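Local structure of Alr4995 protein (Nostoc sp., 6LRF) at residues I5-Y19 with I53-V67. The protein is a bifunctional enzyme that acts as an arginine dihydrolase and an ornithine cyclodeaminase. Residues are numbered along the deposited sequence; the frame is centred on the assembly and turned at random.
Sequences IRFLMCPPDHYDVDY and IVDLVTPQKGWPDLV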
ATOM      1  N   ILE B   5     -50.085  40.432 -11.180  1.00 46.02           N
ATOM      2  CA  ILE B   5     -48.696  40.085 -11.493  1.00 42.31           C
ATOM      3  C   ILE B   5     -48.514  39.655 -12.957  1.00 39.65           C
ATOM      4  O   ILE B   5     -49.327  38.904 -13.492  1.00 37.63           O
ATOM      5  CB  ILE B   5     -48.196  38.956 -10.551  1.00 36.04           C
ATOM      6  CG1 ILE B   5     -48.316  39.402  -9.088  1.00 40.03           C
ATOM      7  CG2 ILE B   5     -46.758  38.570 -10.871  1.00 35.73           C
ATOM      8  CD1 ILE B   5     -47.962  38.324  -8.079  1.00 44.11           C
ATOM      9  N   ARG B   6     -47.451  40.144 -13.598  1.00 34.24           N
ATOM     10  CA  ARG B   6     -47.149  39.785 -14.986  1.00 31.48           C
ATOM     11  C   ARG B   6     -45.884  38.931 -15.100  1.00 33.96           C
ATOM     12  O   ARG B   6     -44.873  39.218 -14.461  1.00 31.93           O
ATOM     13  CB  ARG B   6     -46.976  41.041 -15.849  1.00 29.43           C
ATOM     14  CG  ARG B   6     -48.063  42.097 -15.678  1.00 33.60           C
ATOM     15  CD  ARG B   6     -47.798  43.303 -16.584  1.00 32.35           C
ATOM     16  NE  ARG B   6     -48.021  43.016 -18.000  1.00 32.13           N
ATOM     17  CZ  ARG B   6     -49.171  43.239 -18.634  1.00 37.23           C
ATOM     18  NH1 ARG B   6     -50.219  43.740 -17.974  1.00 29.31           N
ATOM     19  NH2 ARG B   6     -49.275  42.952 -19.928  1.00 35.85           N
ATOM     20  N   PHE B   7     -45.948  37.899 -15.934  1.00 32.15           N
ATOM     21  CA  PHE B   7     -44.787  37.083 -16.292  1.00 35.43           C
ATOM     22  C   PHE B   7     -44.546  37.163 -17.782  1.00 34.85           C
ATOM     23  O   PHE B   7     -45.492  37.237 -18.563  1.00 32.04           O
ATOM     24  CB  PHE B   7     -44.982  35.618 -15.903  1.00 30.99           C
ATOM     25  CG  PHE B   7     -44.984  35.380 -14.430  1.00 36.20           C
ATOM     26  CD1 PHE B   7     -43.807  35.040 -13.767  1.00 29.65           C
ATOM     27  CD2 PHE B   7     -46.162  35.496 -13.701  1.00 35.56           C
ATOM     28  CE1 PHE B   7     -43.796  34.821 -12.396  1.00 32.09           C
ATOM     29  CE2 PHE B   7     -46.171  35.274 -12.324  1.00 40.92           C
ATOM     30  CZ  PHE B   7     -44.981  34.933 -11.667  1.00 39.80           C
ATOM     31  N   LEU B   8     -43.277  37.145 -18.170  1.00 27.50           N
ATOM     32  CA  LEU B   8     -42.904  37.100 -19.574  1.00 26.54           C
ATOM     33  C   LEU B   8     -42.541  35.678 -19.968  1.00 30.77           C
ATOM     34  O   LEU B   8     -41.757  35.036 -19.267  1.00 27.91           O
ATOM     35  CB  LEU B   8     -41.727  38.017 -19.825  1.00 25.44           C
ATOM     36  CG  LEU B   8     -41.187  38.023 -21.237  1.00 26.92           C
ATOM     37  CD1 LEU B   8     -42.261  38.580 -22.154  1.00 28.95           C
ATOM     38  CD2 LEU B   8     -39.950  38.864 -21.250  1.00 21.80           C
HETATM   39  N   MSE B   9     -43.108  35.184 -21.067  1.00 29.57           N
HETATM   40  CA  MSE B   9     -42.734  33.870 -21.597  1.00 30.13           C
HETATM   41  C   MSE B   9     -42.460  33.942 -23.089  1.00 33.21           C
HETATM   42  O   MSE B   9     -42.543  35.001 -23.697  1.00 31.99           O
HETATM   43  CB  MSE B   9     -43.822  32.832 -21.323  1.00 37.71           C
HETATM   44  CG  MSE B   9     -44.066  32.602 -19.850  1.00 35.68           C
HETATM   45 SE   MSE B   9     -45.344  31.156 -19.440  1.00 63.27          SE
HETATM   46  CE  MSE B   9     -44.359  29.616 -20.175  1.00 45.14           C
ATOM     47  N   CYS B  10     -42.108  32.813 -23.679  1.00 31.41           N
ATOM     48  CA  CYS B  10     -41.861  32.776 -25.103  1.00 31.74           C
ATOM     49  C   CYS B  10     -42.154  31.376 -25.605  1.00 42.75           C
ATOM     50  O   CYS B  10     -41.533  30.403 -25.150  1.00 37.44           O
ATOM     51  CB  CYS B  10     -40.426  33.189 -25.424  1.00 35.40           C
ATOM     52  SG  CYS B  10     -40.018  33.175 -27.172  1.00 38.54           S
ATOM     53  N   PRO B  11     -43.126  31.268 -26.527  1.00 41.54           N
ATOM     54  CA  PRO B  11     -43.591  29.978 -27.044  1.00 42.09           C
ATOM     55  C   PRO B  11     -42.496  29.213 -27.795  1.00 39.47           C
ATOM     56  O   PRO B  11     -41.605  29.819 -28.396  1.00 36.00           O
ATOM     57  CB  PRO B  11     -44.748  30.374 -27.974  1.00 44.17           C
ATOM     58  CG  PRO B  11     -44.457  31.778 -28.365  1.00 43.23           C
ATOM     59  CD  PRO B  11     -43.836  32.399 -27.147  1.00 39.46           C
ATOM     60  N   PRO B  12     -42.562  27.873 -27.747  1.00 44.94           N
ATOM     61  CA  PRO B  12     -41.534  26.986 -28.303  1.00 44.25           C
ATOM     62  C   PRO B  12     -41.589  26.801 -29.816  1.00 44.50           C
ATOM     63  O   PRO B  12     -41.267  25.705 -30.275  1.00 47.63           O
ATOM     64  CB  PRO B  12     -41.822  25.652 -27.605  1.00 45.01           C
ATOM     65  CG  PRO B  12     -43.269  25.700 -27.301  1.00 40.25           C
ATOM     66  CD  PRO B  12     -43.578  27.124 -26.980  1.00 40.46           C
ATOM     67  N   ASP B  13     -41.962  27.837 -30.567  1.00 48.85           N
ATOM     68  CA  ASP B  13     -42.157  27.724 -32.020  1.00 51.03           C
ATOM     69  C   ASP B  13     -40.899  27.238 -32.757  1.00 52.83           C
ATOM     70  O   ASP B  13     -41.000  26.556 -33.780  1.00 50.84           O
ATOM     71  CB  ASP B  13     -42.612  29.068 -32.612  1.00 49.50           C
ATOM     72  CG  ASP B  13     -44.071  29.409 -32.277  1.00 50.34           C
ATOM     73  OD1 ASP B  13     -44.667  28.759 -31.388  1.00 50.30           O
ATOM     74  OD2 ASP B  13     -44.622  30.344 -32.905  1.00 52.66           O
ATOM     75  N   HIS B  14     -39.723  27.583 -32.237  1.00 47.67           N
ATOM     76  CA  HIS B  14     -38.461  27.162 -32.850  1.00 49.50           C
ATOM     77  C   HIS B  14     -37.500  26.589 -31.812  1.00 48.30           C
ATOM     78  O   HIS B  14     -36.286  26.764 -31.894  1.00 47.50           O
ATOM     79  CB  HIS B  14     -37.817  28.331 -33.589  1.00 48.94           C
ATOM     80  CG  HIS B  14     -38.754  29.037 -34.518  1.00 58.45           C
ATOM     81  ND1 HIS B  14     -38.995  30.393 -34.448  1.00 61.48           N
ATOM     82  CD2 HIS B  14     -39.524  28.569 -35.530  1.00 57.59           C
ATOM     83  CE1 HIS B  14     -39.867  30.732 -35.381  1.00 53.92           C
ATOM     84  NE2 HIS B  14     -40.206  29.643 -36.049  1.00 55.01           N
ATOM     85  N   TYR B  15     -38.059  25.897 -30.830  1.00 46.08           N
ATOM     86  CA  TYR B  15     -37.246  25.289 -29.800  1.00 48.50           C
ATOM     87  C   TYR B  15     -36.664  23.989 -30.326  1.00 53.92           C
ATOM     88  O   TYR B  15     -37.306  23.262 -31.088  1.00 51.76           O
ATOM     89  CB  TYR B  15     -38.062  25.051 -28.529  1.00 47.72           C
ATOM     90  CG  TYR B  15     -37.345  24.250 -27.457  1.00 50.84           C
ATOM     91  CD1 TYR B  15     -36.313  24.813 -26.707  1.00 46.31           C
ATOM     92  CD2 TYR B  15     -37.709  22.933 -27.186  1.00 50.20           C
ATOM     93  CE1 TYR B  15     -35.661  24.081 -25.721  1.00 48.53           C
ATOM     94  CE2 TYR B  15     -37.067  22.196 -26.199  1.00 48.59           C
ATOM     95  CZ  TYR B  15     -36.042  22.772 -25.472  1.00 46.65           C
ATOM     96  OH  TYR B  15     -35.408  22.036 -24.493  1.00 42.15           O
ATOM     97  N   ASP B  16     -35.437  23.722 -29.903  1.00 54.61           N
ATOM     98  CA  ASP B  16     -34.683  22.559 -30.327  1.00 60.47           C
ATOM     99  C   ASP B  16     -33.462  22.488 -29.414  1.00 61.51           C
ATOM    100  O   ASP B  16     -33.202  23.427 -28.655  1.00 59.25           O
ATOM    101  CB  ASP B  16     -34.279  22.687 -31.804  1.00 62.22           C
ATOM    102  CG  ASP B  16     -33.751  21.383 -32.399  1.00 72.51           C
ATOM    103  OD1 ASP B  16     -34.247  20.292 -32.018  1.00 67.81           O
ATOM    104  OD2 ASP B  16     -32.846  21.457 -33.264  1.00 74.12           O
ATOM    105  N   VAL B  17     -32.723  21.387 -29.462  1.00 57.83           N
ATOM    106  CA  VAL B  17     -31.386  21.389 -28.897  1.00 53.82           C
ATOM    107  C   VAL B  17     -30.409  21.419 -30.078  1.00 57.92           C
ATOM    108  O   VAL B  17     -30.086  20.386 -30.664  1.00 60.60           O
ATOM    109  CB  VAL B  17     -31.154  20.183 -27.967  1.00 54.53           C
ATOM    110  CG1 VAL B  17     -29.757  20.227 -27.375  1.00 56.82           C
ATOM    111  CG2 VAL B  17     -32.191  20.173 -26.849  1.00 52.73           C
ATOM    112  N   ASP B  18     -29.984  22.627 -30.447  1.00 55.59           N
ATOM    113  CA  ASP B  18     -29.111  22.859 -31.599  1.00 60.43           C
ATOM    114  C   ASP B  18     -27.634  22.571 -31.334  1.00 60.89           C
ATOM    115  O   ASP B  18     -26.886  22.212 -32.247  1.00 61.11           O
ATOM    116  CB  ASP B  18     -29.220  24.315 -32.068  1.00 60.95           C
ATOM    117  CG  ASP B  18     -30.539  24.623 -32.751  1.00 71.33           C
ATOM    118  OD1 ASP B  18     -31.171  23.685 -33.293  1.00 69.11           O
ATOM    119  OD2 ASP B  18     -30.931  25.818 -32.766  1.00 68.55           O
ATOM    120  N   TYR B  19     -27.223  22.774 -30.085  1.00 59.53           N
ATOM    121  CA  TYR B  19     -25.820  22.804 -29.697  1.00 51.00           C
ATOM    122  C   TYR B  19     -25.697  22.313 -28.268  1.00 52.22           C
ATOM    123  O   TYR B  19     -26.679  21.832 -27.697  1.00 52.97           O
ATOM    124  CB  TYR B  19     -25.259  24.225 -29.820  1.00 54.65           C
ATOM    125  CG  TYR B  19     -26.249  25.293 -29.384  1.00 56.69           C
ATOM    126  CD1 TYR B  19     -26.542  25.499 -28.039  1.00 51.42           C
ATOM    127  CD2 TYR B  19     -26.905  26.081 -30.322  1.00 58.36           C
ATOM    128  CE1 TYR B  19     -27.456  26.462 -27.644  1.00 53.47           C
ATOM    129  CE2 TYR B  19     -27.815  27.048 -29.937  1.00 54.01           C
ATOM    130  CZ  TYR B  19     -28.086  27.234 -28.599  1.00 53.92           C
ATOM    131  OH  TYR B  19     -28.994  28.196 -28.223  1.00 51.92           O
ATOM    132  N   ILE B  53     -51.003  37.386 -15.197  1.00 34.50           N
ATOM    133  CA  ILE B  53     -50.951  37.889 -16.563  1.00 34.86           C
ATOM    134  C   ILE B  53     -49.681  37.395 -17.241  1.00 39.43           C
ATOM    135  O   ILE B  53     -48.608  37.419 -16.631  1.00 41.30           O
ATOM    136  CB  ILE B  53     -50.973  39.442 -16.589  1.00 34.45           C
ATOM    137  CG1 ILE B  53     -52.194  39.987 -15.837  1.00 37.03           C
ATOM    138  CG2 ILE B  53     -50.911  39.975 -18.018  1.00 31.79           C
ATOM    139  CD1 ILE B  53     -52.122  41.510 -15.562  1.00 38.63           C
ATOM    140  N   VAL B  54     -49.775  36.959 -18.493  1.00 32.49           N
ATOM    141  CA  VAL B  54     -48.578  36.497 -19.191  1.00 37.70           C
ATOM    142  C   VAL B  54     -48.385  37.219 -20.515  1.00 35.62           C
ATOM    143  O   VAL B  54     -49.212  37.109 -21.411  1.00 40.51           O
ATOM    144  CB  VAL B  54     -48.612  34.961 -19.452  1.00 36.90           C
ATOM    145  CG1 VAL B  54     -47.384  34.514 -20.245  1.00 31.96           C
ATOM    146  CG2 VAL B  54     -48.727  34.185 -18.141  1.00 39.83           C
ATOM    147  N   ASP B  55     -47.293  37.967 -20.627  1.00 32.46           N
ATOM    148  CA  ASP B  55     -46.880  38.536 -21.895  1.00 34.43           C
ATOM    149  C   ASP B  55     -45.983  37.554 -22.615  1.00 35.61           C
ATOM    150  O   ASP B  55     -45.380  36.681 -21.991  1.00 34.45           O
ATOM    151  CB  ASP B  55     -46.139  39.858 -21.701  1.00 31.32           C
ATOM    152  CG  ASP B  55     -47.023  40.949 -21.125  1.00 44.85           C
ATOM    153  OD1 ASP B  55     -48.245  40.964 -21.419  1.00 45.05           O
ATOM    154  OD2 ASP B  55     -46.488  41.798 -20.379  1.00 41.20           O
ATOM    155  N   LEU B  56     -45.887  37.708 -23.929  1.00 32.00           N
ATOM    156  CA  LEU B  56     -45.082  36.818 -24.743  1.00 34.73           C
ATOM    157  C   LEU B  56     -44.110  37.613 -25.597  1.00 37.25           C
ATOM    158  O   LEU B  56     -44.464  38.673 -26.099  1.00 34.24           O
ATOM    159  CB  LEU B  56     -45.975  35.950 -25.633  1.00 32.59           C
ATOM    160  CG  LEU B  56     -47.036  35.080 -24.950  1.00 36.96           C
ATOM    161  CD1 LEU B  56     -47.847  34.352 -26.012  1.00 35.09           C
ATOM    162  CD2 LEU B  56     -46.406  34.072 -23.992  1.00 37.20           C
ATOM    163  N   VAL B  57     -42.880  37.104 -25.728  1.00 35.23           N
ATOM    164  CA  VAL B  57     -41.897  37.594 -26.695  1.00 32.81           C
ATOM    165  C   VAL B  57     -42.187  36.924 -28.024  1.00 37.73           C
ATOM    166  O   VAL B  57     -42.640  35.786 -28.038  1.00 43.05           O
ATOM    167  CB  VAL B  57     -40.428  37.246 -26.292  1.00 38.51           C
ATOM    168  CG1 VAL B  57     -39.426  37.841 -27.291  1.00 35.25           C
ATOM    169  CG2 VAL B  57     -40.115  37.690 -24.874  1.00 30.91           C
ATOM    170  N   THR B  58     -41.916  37.596 -29.138  1.00 40.97           N
ATOM    171  CA  THR B  58     -42.064  36.955 -30.443  1.00 42.14           C
ATOM    172  C   THR B  58     -40.903  36.010 -30.731  1.00 42.05           C
ATOM    173  O   THR B  58     -39.761  36.458 -30.871  1.00 42.86           O
ATOM    174  CB  THR B  58     -42.142  37.983 -31.566  1.00 37.49           C
ATOM    175  OG1 THR B  58     -43.237  38.869 -31.318  1.00 36.69           O
ATOM    176  CG2 THR B  58     -42.337  37.285 -32.889  1.00 38.80           C
ATOM    177  N   PRO B  59     -41.192  34.700 -30.826  1.00 44.79           N
ATOM    178  CA  PRO B  59     -40.144  33.701 -31.087  1.00 46.40           C
ATOM    179  C   PRO B  59     -39.401  33.980 -32.385  1.00 43.79           C
ATOM    180  O   PRO B  59     -39.958  34.563 -33.308  1.00 47.97           O
ATOM    181  CB  PRO B  59     -40.918  32.375 -31.162  1.00 46.89           C
ATOM    182  CG  PRO B  59     -42.351  32.760 -31.356  1.00 46.50           C
ATOM    183  CD  PRO B  59     -42.523  34.086 -30.691  1.00 42.65           C
ATOM    184  N   GLN B  60     -38.137  33.587 -32.438  1.00 45.68           N
ATOM    185  CA  GLN B  60     -37.307  33.854 -33.599  1.00 45.22           C
ATOM    186  C   GLN B  60     -36.596  32.574 -34.038  1.00 54.88           C
ATOM    187  O   GLN B  60     -36.048  31.843 -33.206  1.00 49.20           O
ATOM    188  CB  GLN B  60     -36.292  34.955 -33.286  1.00 44.00           C
ATOM    189  CG  GLN B  60     -36.913  36.253 -32.757  1.00 42.95           C
ATOM    190  CD  GLN B  60     -37.647  37.038 -33.828  1.00 49.67           C
ATOM    191  OE1 GLN B  60     -37.246  37.043 -34.993  1.00 55.86           O
ATOM    192  NE2 GLN B  60     -38.723  37.718 -33.438  1.00 47.07           N
ATOM    193  N   LYS B  61     -36.626  32.293 -35.339  1.00 55.38           N
ATOM    194  CA  LYS B  61     -35.902  31.151 -35.887  1.00 48.87           C
ATOM    195  C   LYS B  61     -34.413  31.318 -35.615  1.00 54.40           C
ATOM    196  O   LYS B  61     -33.859  32.403 -35.827  1.00 50.16           O
ATOM    197  CB  LYS B  61     -36.142  31.011 -37.395  1.00 53.68           C
ATOM    198  CG  LYS B  61     -37.439  30.307 -37.812  1.00 59.14           C
ATOM    199  CD  LYS B  61     -37.155  29.253 -38.904  1.00 61.86           C
ATOM    200  CE  LYS B  61     -38.347  28.970 -39.836  1.00 62.74           C
ATOM    201  NZ  LYS B  61     -39.691  29.140 -39.215  1.00 60.58           N
ATOM    202  N   GLY B  62     -33.772  30.251 -35.136  1.00 51.13           N
ATOM    203  CA  GLY B  62     -32.332  30.246 -34.938  1.00 48.93           C
ATOM    204  C   GLY B  62     -31.878  30.638 -33.542  1.00 48.95           C
ATOM    205  O   GLY B  62     -30.676  30.685 -33.259  1.00 42.48           O
ATOM    206  N   TRP B  63     -32.841  30.935 -32.674  1.00 45.98           N
ATOM    207  CA  TRP B  63     -32.560  31.235 -31.273  1.00 42.67           C
ATOM    208  C   TRP B  63     -33.502  30.425 -30.402  1.00 41.09           C
ATOM    209  O   TRP B  63     -34.429  30.967 -29.801  1.00 41.51           O
ATOM    210  CB  TRP B  63     -32.694  32.735 -31.002  1.00 38.46           C
ATOM    211  CG  TRP B  63     -31.883  33.547 -31.975  1.00 38.81           C
ATOM    212  CD1 TRP B  63     -32.356  34.319 -33.000  1.00 43.32           C
ATOM    213  CD2 TRP B  63     -30.452  33.632 -32.040  1.00 39.14           C
ATOM    214  NE1 TRP B  63     -31.308  34.895 -33.684  1.00 43.65           N
ATOM    215  CE2 TRP B  63     -30.129  34.482 -33.118  1.00 37.30           C
ATOM    216  CE3 TRP B  63     -29.412  33.074 -31.285  1.00 42.45           C
ATOM    217  CZ2 TRP B  63     -28.814  34.789 -33.460  1.00 41.28           C
ATOM    218  CZ3 TRP B  63     -28.105  33.380 -31.626  1.00 41.65           C
ATOM    219  CH2 TRP B  63     -27.817  34.229 -32.708  1.00 44.29           C
ATOM    220  N   PRO B  64     -33.260  29.109 -30.337  1.00 37.59           N
ATOM    221  CA  PRO B  64     -34.167  28.170 -29.676  1.00 42.42           C
ATOM    222  C   PRO B  64     -34.308  28.432 -28.180  1.00 42.43           C
ATOM    223  O   PRO B  64     -35.345  28.120 -27.591  1.00 37.91           O
ATOM    224  CB  PRO B  64     -33.503  26.812 -29.926  1.00 44.54           C
ATOM    225  CG  PRO B  64     -32.056  27.131 -30.093  1.00 45.47           C
ATOM    226  CD  PRO B  64     -32.024  28.447 -30.799  1.00 41.66           C
ATOM    227  N   ASP B  65     -33.276  29.003 -27.565  1.00 42.19           N
ATOM    228  CA  ASP B  65     -33.288  29.160 -26.118  1.00 39.66           C
ATOM    229  C   ASP B  65     -33.955  30.473 -25.722  1.00 38.13           C
ATOM    230  O   ASP B  65     -34.018  30.820 -24.542  1.00 34.18           O
ATOM    231  CB  ASP B  65     -31.869  29.066 -25.558  1.00 39.09           C
ATOM    232  CG  ASP B  65     -31.308  27.649 -25.632  1.00 49.19           C
ATOM    233  OD1 ASP B  65     -32.009  26.701 -25.198  1.00 48.67           O
ATOM    234  OD2 ASP B  65     -30.177  27.480 -26.138  1.00 49.54           O
ATOM    235  N   LEU B  66     -34.497  31.174 -26.713  1.00 35.61           N
ATOM    236  CA  LEU B  66     -35.303  32.359 -26.447  1.00 37.39           C
ATOM    237  C   LEU B  66     -36.498  32.018 -25.541  1.00 35.26           C
ATOM    238  O   LEU B  66     -37.058  32.892 -24.884  1.00 33.67           O
ATOM    239  CB  LEU B  66     -35.774  32.986 -27.760  1.00 34.76           C
ATOM    240  CG  LEU B  66     -36.178  34.457 -27.681  1.00 35.18           C
ATOM    241  CD1 LEU B  66     -34.941  35.330 -27.686  1.00 33.95           C
ATOM    242  CD2 LEU B  66     -37.124  34.843 -28.816  1.00 37.18           C
ATOM    243  N   VAL B  67     -36.869  30.741 -25.480  1.00 34.08           N
ATOM    244  CA  VAL B  67     -37.935  30.301 -24.588  1.00 27.13           C
ATOM    245  C   VAL B  67     -37.551  30.475 -23.113  1.00 28.95           C
ATOM    246  O   VAL B  67     -38.410  30.478 -22.231  1.00 25.20           O
ATOM    247  CB  VAL B  67     -38.297  28.820 -24.828  1.00 35.63           C
ATOM    248  CG1 VAL B  67     -38.928  28.642 -26.198  1.00 34.59           C
ATOM    249  CG2 VAL B  67     -37.055  27.936 -24.688  1.00 34.28           C
TER
HETATM  250  O   HOH W   1     -41.165  30.609 -21.875  1.00 31.51           O
HETATM  251  O   HOH W   2     -31.695  24.527 -26.738  1.00 49.94           O
HETATM  252  O   HOH W   3     -30.879  30.518 -28.476  1.00 38.45           O
HETATM  253  O   HOH W   4     -28.649  29.784 -31.308  1.00 47.11           O
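Strands Arg6-Met9 and Ile53-Leu56 pair in parallel in a small mixed sheet of the N-terminal domain, whose middle strand, 6-9, also pairs antiparallel with 267-268; the loops that follow stay packed together. Rungs such as Phe7 N to Ile53 O (2.8 Å) set the register. On one face Arg6 turns at its third torsion (71°), bringing its guanidinium alongside Asp55, where NE meets OD2 (3.1 Å) and NH2 meets OD1 (2.7 Å) in a side-on salt bridge. Ile53 CG2 lies 3.7 Å above the guanidinium plane, giving the flat cation an apolar cover. Replacing Arg6 by an alanine is likely to leave the Asp55 carboxylate without its cationic mate and uncover Ile53. On the other face, selenomethionine Met9 CG packs on Val54 CG1 (3.8 Å), both residues lying against helix 34-49. Beyond the strands, the small thiol of Cys10, SG anti to the backbone N (180°), reaches Leu66 CD2 (3.7 Å), and Pro11 CG touches Pro59 CG. Lys61 CG sits over one face of the His14 ring in a CH-pi contact (3.4 Å to the centroid). Tyr19 OH donates to Asp65 OD2 (2.5 Å), and a water bridges it to Asp65 N. Strand 6-9, helix 34-49 and strand 53-56 form a beta-alpha-beta crossover in the domain related to the guanidine-modifying enzymes.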